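Local coordinates for peptidase M14 domain-containing protein (Shewanella amazonensis, PDB 2QVP) that is a putative zinc-dependent metallopeptidase of the M14 family, whose substrate is not established and which may work as a metallocarboxypeptidase, at residues 124-129 / 144-149. Numbering follows the deposited sequence. Where two conformers were deposited one is given.
With SO4 (sulfate ion), chain D.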
ATOM      1  N   GLU A 124      12.555 -14.114  -0.547  1.00 16.43           N
ATOM      2  CA  GLU A 124      11.198 -14.265  -1.076  0.50 16.77           C
ATOM      3  C   GLU A 124      10.593 -12.902  -1.406  1.00 16.00           C
ATOM      4  O   GLU A 124      10.877 -11.923  -0.726  1.00 17.47           O
ATOM      5  CB  GLU A 124      10.290 -14.946  -0.040  0.50 17.22           C
ATOM      6  CG  GLU A 124      10.706 -16.342   0.448  0.50 17.77           C
ATOM      7  CD  GLU A 124      10.428 -17.468  -0.548  0.50 25.53           C
ATOM      8  OE1 GLU A 124       9.460 -17.368  -1.352  0.50 25.90           O
ATOM      9  OE2 GLU A 124      11.165 -18.484  -0.487  0.50 24.87           O
ATOM     10  N   ASN A 125       9.751 -12.858  -2.426  1.00 16.00           N
ATOM     11  CA  ASN A 125       9.009 -11.667  -2.845  1.00 15.74           C
ATOM     12  C   ASN A 125       7.652 -11.673  -2.127  1.00 15.19           C
ATOM     13  O   ASN A 125       6.770 -12.438  -2.518  1.00 13.28           O
ATOM     14  CB  ASN A 125       8.791 -11.677  -4.364  1.00 16.67           C
ATOM     15  CG  ASN A 125       7.954 -10.493  -4.860  1.00 17.62           C
ATOM     16  OD1 ASN A 125       7.592  -9.578  -4.107  1.00 19.54           O
ATOM     17  ND2 ASN A 125       7.673 -10.497  -6.148  1.00 20.81           N
ATOM     18  N   PRO A 126       7.454 -10.813  -1.099  1.00 14.40           N
ATOM     19  CA  PRO A 126       6.157 -10.842  -0.414  1.00 15.88           C
ATOM     20  C   PRO A 126       4.913 -10.385  -1.171  1.00 15.92           C
ATOM     21  O   PRO A 126       3.833 -10.648  -0.686  1.00 17.76           O
ATOM     22  CB  PRO A 126       6.390  -9.938   0.833  1.00 17.92           C
ATOM     23  CG  PRO A 126       7.889  -9.893   1.001  1.00 13.24           C
ATOM     24  CD  PRO A 126       8.364  -9.856  -0.430  1.00 15.79           C
ATOM     25  N   ASN A 127       5.047  -9.770  -2.338  1.00 15.31           N
ATOM     26  CA  ASN A 127       3.902  -9.268  -3.076  1.00 16.41           C
ATOM     27  C   ASN A 127       3.285 -10.324  -3.985  1.00 19.32           C
ATOM     28  O   ASN A 127       2.265 -10.064  -4.580  1.00 22.19           O
ATOM     29  CB  ASN A 127       4.296  -8.048  -3.906  1.00 16.31           C
ATOM     30  CG  ASN A 127       3.110  -7.324  -4.520  1.00 18.20           C
ATOM     31  OD1 ASN A 127       2.079  -7.150  -3.895  1.00 25.34           O
ATOM     32  ND2 ASN A 127       3.256  -6.924  -5.765  1.00 30.12           N
ATOM     33  N   ARG A 128       3.870 -11.503  -4.118  1.00 19.61           N
ATOM     34  CA  ARG A 128       3.254 -12.499  -4.993  1.00 20.40           C
ATOM     35  C   ARG A 128       2.917 -13.799  -4.283  1.00 17.47           C
ATOM     36  O   ARG A 128       3.299 -14.010  -3.127  1.00 19.63           O
ATOM     37  CB  ARG A 128       4.017 -12.599  -6.342  1.00 21.00           C
ATOM     38  CG  ARG A 128       3.657 -11.324  -7.259  1.00 26.62           C
ATOM     39  CD  ARG A 128       3.840 -11.467  -8.769  1.00 30.18           C
ATOM     40  NE  ARG A 128       2.880 -12.386  -9.389  1.00 33.48           N
ATOM     41  CZ  ARG A 128       3.001 -12.908 -10.626  1.00 48.52           C
ATOM     42  NH1 ARG A 128       4.024 -12.580 -11.432  1.00 53.79           N
ATOM     43  NH2 ARG A 128       2.081 -13.779 -11.084  1.00 47.66           N
ATOM     44  N   GLY A 129       2.070 -14.586  -4.927  1.00 14.86           N
ATOM     45  CA  GLY A 129       1.579 -15.849  -4.395  1.00 12.84           C
ATOM     46  C   GLY A 129       0.341 -15.768  -3.537  1.00 10.10           C
ATOM     47  O   GLY A 129       0.232 -16.490  -2.554  1.00  9.21           O
ATOM     48  N   SER A 144       5.505 -16.016   0.074  1.00 13.82           N
ATOM     49  CA  SER A 144       6.523 -15.720   1.068  1.00 12.39           C
ATOM     50  C   SER A 144       5.922 -15.936   2.448  1.00 12.97           C
ATOM     51  O   SER A 144       4.684 -16.026   2.585  1.00  7.37           O
ATOM     52  CB  SER A 144       6.911 -14.265   0.973  1.00 12.95           C
ATOM     53  OG  SER A 144       5.859 -13.492   1.529  1.00 14.86           O
ATOM     54  N   ALA A 145       6.791 -16.009   3.464  1.00 13.54           N
ATOM     55  CA  ALA A 145       6.364 -16.118   4.880  1.00 14.43           C
ATOM     56  C   ALA A 145       5.331 -15.049   5.282  1.00 13.48           C
ATOM     57  O   ALA A 145       4.366 -15.340   5.983  1.00 14.38           O
ATOM     58  CB  ALA A 145       7.576 -16.041   5.816  1.00 15.25           C
ATOM     59  N   GLU A 146       5.534 -13.824   4.815  1.00 14.26           N
ATOM     60  CA  GLU A 146       4.635 -12.703   5.098  1.00 15.92           C
ATOM     61  C   GLU A 146       3.292 -12.903   4.397  1.00 14.39           C
ATOM     62  O   GLU A 146       2.215 -12.642   4.960  1.00 12.35           O
ATOM     63  CB  GLU A 146       5.240 -11.362   4.658  1.00 17.83           C
ATOM     64  CG  GLU A 146       6.583 -10.977   5.337  1.00 14.57           C
ATOM     65  CD  GLU A 146       7.822 -11.605   4.732  1.00 24.56           C
ATOM     66  OE1 GLU A 146       7.722 -12.199   3.609  1.00 22.32           O
ATOM     67  OE2 GLU A 146       8.890 -11.486   5.391  1.00 19.12           O
ATOM     68  N   GLY A 147       3.371 -13.377   3.154  1.00 13.68           N
ATOM     69  CA  GLY A 147       2.193 -13.665   2.369  1.00 12.19           C
ATOM     70  C   GLY A 147       1.374 -14.718   3.065  1.00 11.27           C
ATOM     71  O   GLY A 147       0.165 -14.582   3.097  1.00 12.29           O
ATOM     72  N   ARG A 148       2.038 -15.734   3.643  1.00 10.85           N
ATOM     73  CA  ARG A 148       1.334 -16.781   4.376  0.50 12.57           C
ATOM     74  C   ARG A 148       0.672 -16.202   5.638  1.00 13.79           C
ATOM     75  O   ARG A 148      -0.465 -16.580   5.968  1.00 16.43           O
ATOM     76  CB  ARG A 148       2.261 -17.967   4.665  0.50 13.38           C
ATOM     77  CG  ARG A 148       2.645 -18.721   3.387  0.50 12.02           C
ATOM     78  CD  ARG A 148       3.637 -19.857   3.614  0.50 13.82           C
ATOM     79  NE  ARG A 148       3.975 -20.494   2.333  0.50 10.73           N
ATOM     80  CZ  ARG A 148       3.341 -21.529   1.769  0.50  2.00           C
ATOM     81  NH1 ARG A 148       2.317 -22.151   2.352  0.50  6.14           N
ATOM     82  NH2 ARG A 148       3.750 -21.964   0.593  0.50  4.72           N
ATOM     83  N   ILE A 149       1.351 -15.271   6.319  1.00 13.86           N
ATOM     84  CA  ILE A 149       0.780 -14.575   7.503  1.00 13.35           C
ATOM     85  C   ILE A 149      -0.494 -13.811   7.125  1.00 11.80           C
ATOM     86  O   ILE A 149      -1.518 -13.938   7.813  1.00 14.51           O
ATOM     87  CB  ILE A 149       1.789 -13.614   8.186  1.00 15.43           C
ATOM     88  CG1 ILE A 149       2.803 -14.421   8.990  1.00 11.92           C
ATOM     89  CG2 ILE A 149       1.056 -12.522   9.081  1.00 12.37           C
ATOM     90  CD1 ILE A 149       3.962 -13.614   9.461  1.00 15.21           C
TER
HETATM   91  S   SO4 D 275       6.043  -8.143  -8.155  1.00 38.85           S
HETATM   92  O1  SO4 D 275       6.318  -8.404  -6.750  1.00 40.50           O
HETATM   93  O2  SO4 D 275       6.356  -6.778  -8.518  1.00 32.55           O
HETATM   94  O3  SO4 D 275       6.827  -9.048  -8.987  1.00 47.97           O
HETATM   95  O4  SO4 D 275       4.604  -8.327  -8.400  1.00 46.49           O
HETATM   96  O   HOH W   1       3.801 -13.573  -0.543  1.00 12.99           O
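The oxygen of water 1 is held by three hydrogen bonds. It donates to Arg-128 O (2.7 Å) and to Pro-126 O, and accepts from Ser-144 N. This joins loop 124-129 to the start of helix 145-152. Ser-144 is the N-cap residue. Its OG sits between the backbone N and the carbonyl carbon (chi1 74°), where it accepts from Gly-147 N at 3.0 Å, and donates to the anti lone pair of Glu-146 OE1. Asn-120 ND2 also bonds that carboxylate oxygen. Pro-126 CA packs on Ser-144 OG at 3.3 Å. The proline ring runs alongside the Glu-146 side chain, with Pro-126 CG 3.5 Å from Glu-146 OE1. An alanine in place of Ser-144 would lose OG, and with it the cap and the bond to Glu-146, and would probably loosen the helix start. The loop carries Asn-127 and Arg-128, an Asn-Arg pair that probably matches the one binding the substrate carboxylate in M14 enzymes. A sulfate, probably from the crystallisation liquor, lies against Arg-128 CG and CD, while Arg-128 NE bonds Thr-227 OG1. Asn-125 ND2 donates to sulfate O1 (2.6 Å), and Asn-127 ND2 bonds O4 weakly. Asn-125 CG is anti to the backbone N (chi1 177°), so OD1 closes an Asx turn. Asn-125 OD1 accepts from Asn-127 N at 3.1 Å, with the donor 57° out of the carbonyl plane. His-75 NE2 also bonds Asn-125 OD1.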